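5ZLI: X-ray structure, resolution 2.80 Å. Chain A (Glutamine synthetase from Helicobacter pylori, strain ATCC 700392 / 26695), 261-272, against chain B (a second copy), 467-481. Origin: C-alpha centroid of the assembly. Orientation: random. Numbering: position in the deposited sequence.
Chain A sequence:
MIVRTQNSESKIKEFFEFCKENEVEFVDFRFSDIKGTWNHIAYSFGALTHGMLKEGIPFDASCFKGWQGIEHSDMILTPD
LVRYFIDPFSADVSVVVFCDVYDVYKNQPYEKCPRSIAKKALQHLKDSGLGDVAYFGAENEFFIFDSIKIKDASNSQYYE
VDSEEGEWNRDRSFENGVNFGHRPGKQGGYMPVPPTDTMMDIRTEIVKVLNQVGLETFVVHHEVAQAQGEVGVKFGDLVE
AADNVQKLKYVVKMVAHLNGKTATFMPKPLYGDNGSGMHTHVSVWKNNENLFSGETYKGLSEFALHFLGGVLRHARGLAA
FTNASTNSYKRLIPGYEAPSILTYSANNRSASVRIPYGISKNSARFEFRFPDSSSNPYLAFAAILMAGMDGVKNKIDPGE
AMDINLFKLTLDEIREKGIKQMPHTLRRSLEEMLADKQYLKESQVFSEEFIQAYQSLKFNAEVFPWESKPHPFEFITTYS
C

Chain A 261-272: KTATFMPKPLYG
Chain B 467-481: ESKPHPFEFITTYSC

Residues 261-272 of chain A, a short strand (262-264) running into a loop, pack against the C-terminal segment of chain B, where a loop (B:Ser468 -124/-15, B:Lys469 -94/126, B:Pro470 -59/152, B:His471 -114/133) leads into a helix spanning about 472-478, capped by B:Phe473 N to B:His471 ND1 (2.9 Å), and a type I turn from B:Thr478 to B:Cys481 (B:Tyr479 -51/-37, B:Ser480 -80/-7). The stretches run in opposite directions: CA atoms pair A:Phe265 with B:Cys481 (5.9 Å), A:Met266 with B:Tyr479 (5.4 Å), A:Pro269 with B:Pro470 (6.6 Å) and A:Tyr271 with B:Lys469 (6.0 Å). Together they bury 759 Å²; most contact residues are buried, A:Tyr271 partly exposed.

A:Lys261 lies beyond reach. In the strand (phi/psi -151/128, -106/167, -163/141), A:Thr262 and A:Thr264 point toward chain B, both with chi1 t, while A:Ala263 points away. B:Tyr479 (chi1 t, chi2 89°; 104 Å² covered) offers both hydroxyl and ring face: its OH donates to A:Thr262 OG1 at 2.6 Å, near the ring plane, and A:Thr264 CB sits over the face, 3.9 Å from the ring centroid. A:Thr264 OG1 also gives a weak hydrogen bond to B:Tyr479 O (3.2 Å) and accepts from A:Met266 N (2.8 Å).

A:Phe265 (-102/17, chi1 m, chi2 74°) turns its ring away, leaving CB 3.5 Å from B:Cys481 O. A:Met266 (-65/146; p, t, m) is buried, 100 Å² covered by chain B. CA-to-CB points toward chain B, and the unbranched, apolar chain places CE 3.9 Å from the B:Phe475 ring centroid (chi1 m, chi2 74°), almost on the ring normal, and SD 4.1 Å from that centroid. A:Met266 SD also lies 3.8 Å from B:Tyr479 CD1, so the thioether bridges two aromatic residues, while A:Met266 CB approaches B:Cys481 SG (chi1 p) at 4.3 Å.

A:Pro267 (-56/-54) sets CD 3.9 Å from B:Thr478 CG2 (chi1 m). At A:Lys268 (-139/87; t, p, 149°, t) CA-to-CB lies sideways and the side-chain end leads away; backbone O comes closest, 3.3 Å from B:Pro470 CG. A:Pro269 (-82/-27) points away, yet its O reaches the B:Phe475 ring edge, 3.5 Å from CZ. A:Leu270 (-114/129; m, t) also points away.

A:Tyr271 (-71/137; chi1 t, chi2 64°) points toward chain B. B:Lys469 (m, t, t, m) lies over one ring face, CG 4.0 Å and NZ 3.9 Å from the A:Tyr271 centroid, combining CH-pi and cation-pi interactions. A:Tyr271 CD1 meets B:Ser468 O (chi1 p) at 3.5 Å, near the ring plane, and A:Tyr271 CB packs 4.0 Å from B:Pro470 CD. A:Gly272 (75/14), whose positive phi favours glycine, makes no contact.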

# COMPACT_ATOMS: atom_id res chain seq x y z
N LYS A 261 -17.58 21.49 -11.45
CA LYS A 261 -16.95 21.29 -12.74
C LYS A 261 -16.21 22.57 -13.10
O LYS A 261 -15.93 23.42 -12.25
CB LYS A 261 -17.94 20.88 -13.83
CG LYS A 261 -18.95 19.84 -13.44
CD LYS A 261 -18.67 18.48 -14.05
CE LYS A 261 -19.84 17.54 -13.80
NZ LYS A 261 -19.49 16.23 -13.20
N THR A 262 -15.83 22.65 -14.36
CA THR A 262 -15.01 23.75 -14.84
C THR A 262 -15.37 23.91 -16.29
O THR A 262 -15.49 22.90 -16.99
CB THR A 262 -13.50 23.48 -14.67
OG1 THR A 262 -12.78 24.45 -15.44
CG2 THR A 262 -13.10 22.06 -15.12
N ALA A 263 -15.71 25.13 -16.66
CA ALA A 263 -16.16 25.46 -18.01
C ALA A 263 -15.06 26.20 -18.74
O ALA A 263 -14.06 26.62 -18.16
CB ALA A 263 -17.44 26.29 -17.97
N THR A 264 -15.24 26.32 -20.04
CA THR A 264 -14.35 27.10 -20.88
C THR A 264 -15.06 27.35 -22.18
O THR A 264 -15.72 26.46 -22.71
CB THR A 264 -13.00 26.38 -21.16
OG1 THR A 264 -12.33 27.03 -22.25
CG2 THR A 264 -13.22 24.94 -21.56
N PHE A 265 -14.89 28.56 -22.69
CA PHE A 265 -15.34 28.93 -24.02
C PHE A 265 -14.19 28.96 -24.99
O PHE A 265 -14.31 29.59 -26.05
CB PHE A 265 -16.01 30.30 -23.97
CG PHE A 265 -17.27 30.34 -23.20
CD1 PHE A 265 -17.26 30.28 -21.82
CD2 PHE A 265 -18.49 30.52 -23.85
CE1 PHE A 265 -18.44 30.35 -21.12
CE2 PHE A 265 -19.67 30.59 -23.16
CZ PHE A 265 -19.65 30.52 -21.80
N MET A 266 -13.07 28.31 -24.63
CA MET A 266 -11.89 28.36 -25.48
C MET A 266 -12.16 27.66 -26.81
O MET A 266 -12.95 26.70 -26.88
CB MET A 266 -10.67 27.76 -24.75
CG MET A 266 -10.55 26.25 -24.65
SD MET A 266 -9.15 25.60 -23.70
CE MET A 266 -7.83 26.10 -24.77
N PRO A 267 -11.55 28.15 -27.89
CA PRO A 267 -11.93 27.65 -29.24
C PRO A 267 -11.81 26.15 -29.42
O PRO A 267 -12.83 25.53 -29.76
CB PRO A 267 -10.98 28.43 -30.17
CG PRO A 267 -10.63 29.65 -29.41
CD PRO A 267 -10.62 29.28 -27.96
N LYS A 268 -10.65 25.54 -29.15
CA LYS A 268 -10.41 24.12 -29.46
C LYS A 268 -9.66 23.38 -28.35
O LYS A 268 -8.42 23.27 -28.37
CB LYS A 268 -9.68 23.98 -30.80
CG LYS A 268 -9.60 22.56 -31.32
CD LYS A 268 -10.85 22.13 -31.99
CE LYS A 268 -10.47 21.15 -33.06
NZ LYS A 268 -11.68 20.67 -33.69
N PRO A 269 -10.38 22.85 -27.37
CA PRO A 269 -9.74 22.11 -26.26
C PRO A 269 -9.42 20.65 -26.56
O PRO A 269 -8.47 20.09 -26.01
CB PRO A 269 -10.79 22.23 -25.15
CG PRO A 269 -12.10 22.32 -25.88
CD PRO A 269 -11.82 23.09 -27.14
N LEU A 270 -10.18 20.03 -27.46
CA LEU A 270 -10.06 18.62 -27.81
C LEU A 270 -9.60 18.52 -29.24
O LEU A 270 -10.16 19.19 -30.11
CB LEU A 270 -11.39 17.89 -27.71
CG LEU A 270 -12.13 17.94 -26.41
CD1 LEU A 270 -13.47 17.32 -26.72
CD2 LEU A 270 -11.37 17.14 -25.38
N TYR A 271 -8.55 17.74 -29.47
CA TYR A 271 -8.16 17.40 -30.83
C TYR A 271 -9.16 16.43 -31.47
O TYR A 271 -9.62 15.46 -30.85
CB TYR A 271 -6.76 16.80 -30.84
CG TYR A 271 -6.26 16.58 -32.24
CD1 TYR A 271 -6.05 17.65 -33.09
CD2 TYR A 271 -6.02 15.29 -32.72
CE1 TYR A 271 -5.59 17.46 -34.40
CE2 TYR A 271 -5.55 15.08 -34.03
CZ TYR A 271 -5.34 16.17 -34.86
OH TYR A 271 -4.88 15.97 -36.16
N GLY A 272 -9.49 16.69 -32.74
CA GLY A 272 -10.35 15.79 -33.48
C GLY A 272 -11.81 15.88 -33.10
O GLY A 272 -12.60 15.00 -33.47
N GLU B 467 -0.14 23.27 -36.42
CA GLU B 467 -1.16 24.32 -36.52
C GLU B 467 -2.53 23.87 -36.03
O GLU B 467 -3.39 24.72 -35.77
CB GLU B 467 -1.29 24.81 -37.98
CG GLU B 467 -0.51 26.09 -38.36
CD GLU B 467 -0.55 26.41 -39.89
OE1 GLU B 467 -0.03 27.48 -40.29
OE2 GLU B 467 -1.11 25.60 -40.68
N SER B 468 -2.73 22.58 -35.80
CA SER B 468 -4.04 22.02 -35.56
C SER B 468 -4.17 21.25 -34.26
O SER B 468 -5.30 21.03 -33.82
CB SER B 468 -4.45 21.09 -36.70
OG SER B 468 -3.77 19.84 -36.59
N LYS B 469 -3.06 20.88 -33.60
CA LYS B 469 -3.11 20.20 -32.32
C LYS B 469 -3.00 21.21 -31.19
O LYS B 469 -2.07 22.03 -31.20
CB LYS B 469 -2.00 19.16 -32.19
CG LYS B 469 -2.17 17.95 -33.08
CD LYS B 469 -0.94 17.07 -33.06
CE LYS B 469 -1.14 15.86 -33.95
NZ LYS B 469 -2.22 14.96 -33.46
N PRO B 470 -3.94 21.23 -30.24
CA PRO B 470 -3.88 22.24 -29.19
C PRO B 470 -2.58 22.12 -28.44
O PRO B 470 -1.94 21.06 -28.44
CB PRO B 470 -5.08 21.91 -28.28
CG PRO B 470 -5.98 21.10 -29.10
CD PRO B 470 -5.08 20.32 -30.04
N HIS B 471 -2.15 23.23 -27.92
CA HIS B 471 -0.93 23.38 -27.18
C HIS B 471 -1.25 23.74 -25.73
O HIS B 471 -2.06 24.64 -25.48
CB HIS B 471 -0.05 24.47 -27.82
CG HIS B 471 1.33 24.55 -27.25
ND1 HIS B 471 1.58 24.91 -25.94
CD2 HIS B 471 2.55 24.39 -27.83
CE1 HIS B 471 2.89 24.93 -25.73
NE2 HIS B 471 3.49 24.62 -26.86
N PRO B 472 -0.63 23.08 -24.78
CA PRO B 472 -0.91 23.34 -23.35
C PRO B 472 -0.80 24.79 -22.90
O PRO B 472 -1.38 25.16 -21.89
CB PRO B 472 0.16 22.50 -22.64
CG PRO B 472 1.17 22.18 -23.72
CD PRO B 472 0.41 22.07 -24.97
N PHE B 473 -0.07 25.65 -23.61
CA PHE B 473 0.01 27.01 -23.11
C PHE B 473 -1.27 27.77 -23.44
O PHE B 473 -1.68 28.67 -22.69
CB PHE B 473 1.21 27.73 -23.69
CG PHE B 473 1.54 29.00 -22.97
CD1 PHE B 473 1.22 30.23 -23.52
CD2 PHE B 473 2.11 28.96 -21.70
CE1 PHE B 473 1.50 31.41 -22.82
CE2 PHE B 473 2.40 30.13 -21.01
CZ PHE B 473 2.09 31.36 -21.57
N GLU B 474 -1.93 27.38 -24.53
CA GLU B 474 -3.22 27.97 -24.83
C GLU B 474 -4.21 27.72 -23.70
O GLU B 474 -5.18 28.48 -23.51
CB GLU B 474 -3.73 27.41 -26.16
CG GLU B 474 -2.73 27.55 -27.28
CD GLU B 474 -3.15 26.88 -28.61
OE1 GLU B 474 -3.81 25.81 -28.62
OE2 GLU B 474 -2.79 27.44 -29.66
N PHE B 475 -3.97 26.66 -22.94
CA PHE B 475 -4.81 26.39 -21.79
C PHE B 475 -4.52 27.34 -20.64
O PHE B 475 -5.43 27.71 -19.90
CB PHE B 475 -4.64 24.93 -21.39
CG PHE B 475 -5.30 23.99 -22.34
CD1 PHE B 475 -4.77 23.74 -23.58
CD2 PHE B 475 -6.46 23.34 -21.98
CE1 PHE B 475 -5.40 22.89 -24.45
CE2 PHE B 475 -7.08 22.48 -22.85
CZ PHE B 475 -6.55 22.26 -24.10
N ILE B 476 -3.29 27.80 -20.50
CA ILE B 476 -3.01 28.82 -19.50
C ILE B 476 -3.58 30.16 -19.95
O ILE B 476 -4.06 30.96 -19.14
CB ILE B 476 -1.49 28.86 -19.23
CG1 ILE B 476 -1.08 27.53 -18.62
CG2 ILE B 476 -1.10 29.97 -18.27
CD1 ILE B 476 0.38 27.28 -18.67
N THR B 477 -3.54 30.42 -21.26
CA THR B 477 -3.88 31.74 -21.77
C THR B 477 -5.38 31.92 -21.90
O THR B 477 -5.93 32.95 -21.50
CB THR B 477 -3.25 31.95 -23.13
OG1 THR B 477 -1.83 31.88 -23.03
CG2 THR B 477 -3.65 33.32 -23.64
N THR B 478 -6.01 30.94 -22.54
CA THR B 478 -7.33 31.07 -23.11
C THR B 478 -8.40 30.29 -22.35
O THR B 478 -9.58 30.62 -22.46
CB THR B 478 -7.29 30.58 -24.57
OG1 THR B 478 -6.06 31.02 -25.18
CG2 THR B 478 -8.46 31.13 -25.34
N TYR B 479 -8.02 29.27 -21.59
CA TYR B 479 -8.99 28.45 -20.88
C TYR B 479 -9.96 29.28 -20.06
O TYR B 479 -11.14 28.93 -19.99
CB TYR B 479 -8.30 27.47 -19.96
CG TYR B 479 -9.24 26.46 -19.34
CD1 TYR B 479 -9.52 25.27 -19.98
CD2 TYR B 479 -9.82 26.70 -18.10
CE1 TYR B 479 -10.35 24.35 -19.42
CE2 TYR B 479 -10.65 25.78 -17.53
CZ TYR B 479 -10.91 24.60 -18.20
OH TYR B 479 -11.75 23.64 -17.67
N SER B 480 -9.49 30.39 -19.44
CA SER B 480 -10.35 31.20 -18.58
C SER B 480 -11.26 32.15 -19.33
O SER B 480 -12.18 32.69 -18.71
CB SER B 480 -9.54 32.08 -17.60
OG SER B 480 -8.90 31.36 -16.55
N CYS B 481 -11.13 32.27 -20.66
CA CYS B 481 -12.05 33.10 -21.43
C CYS B 481 -13.48 32.50 -21.40
O CYS B 481 -14.34 32.81 -22.25
CB CYS B 481 -11.58 33.25 -22.87
SG CYS B 481 -11.88 31.78 -23.90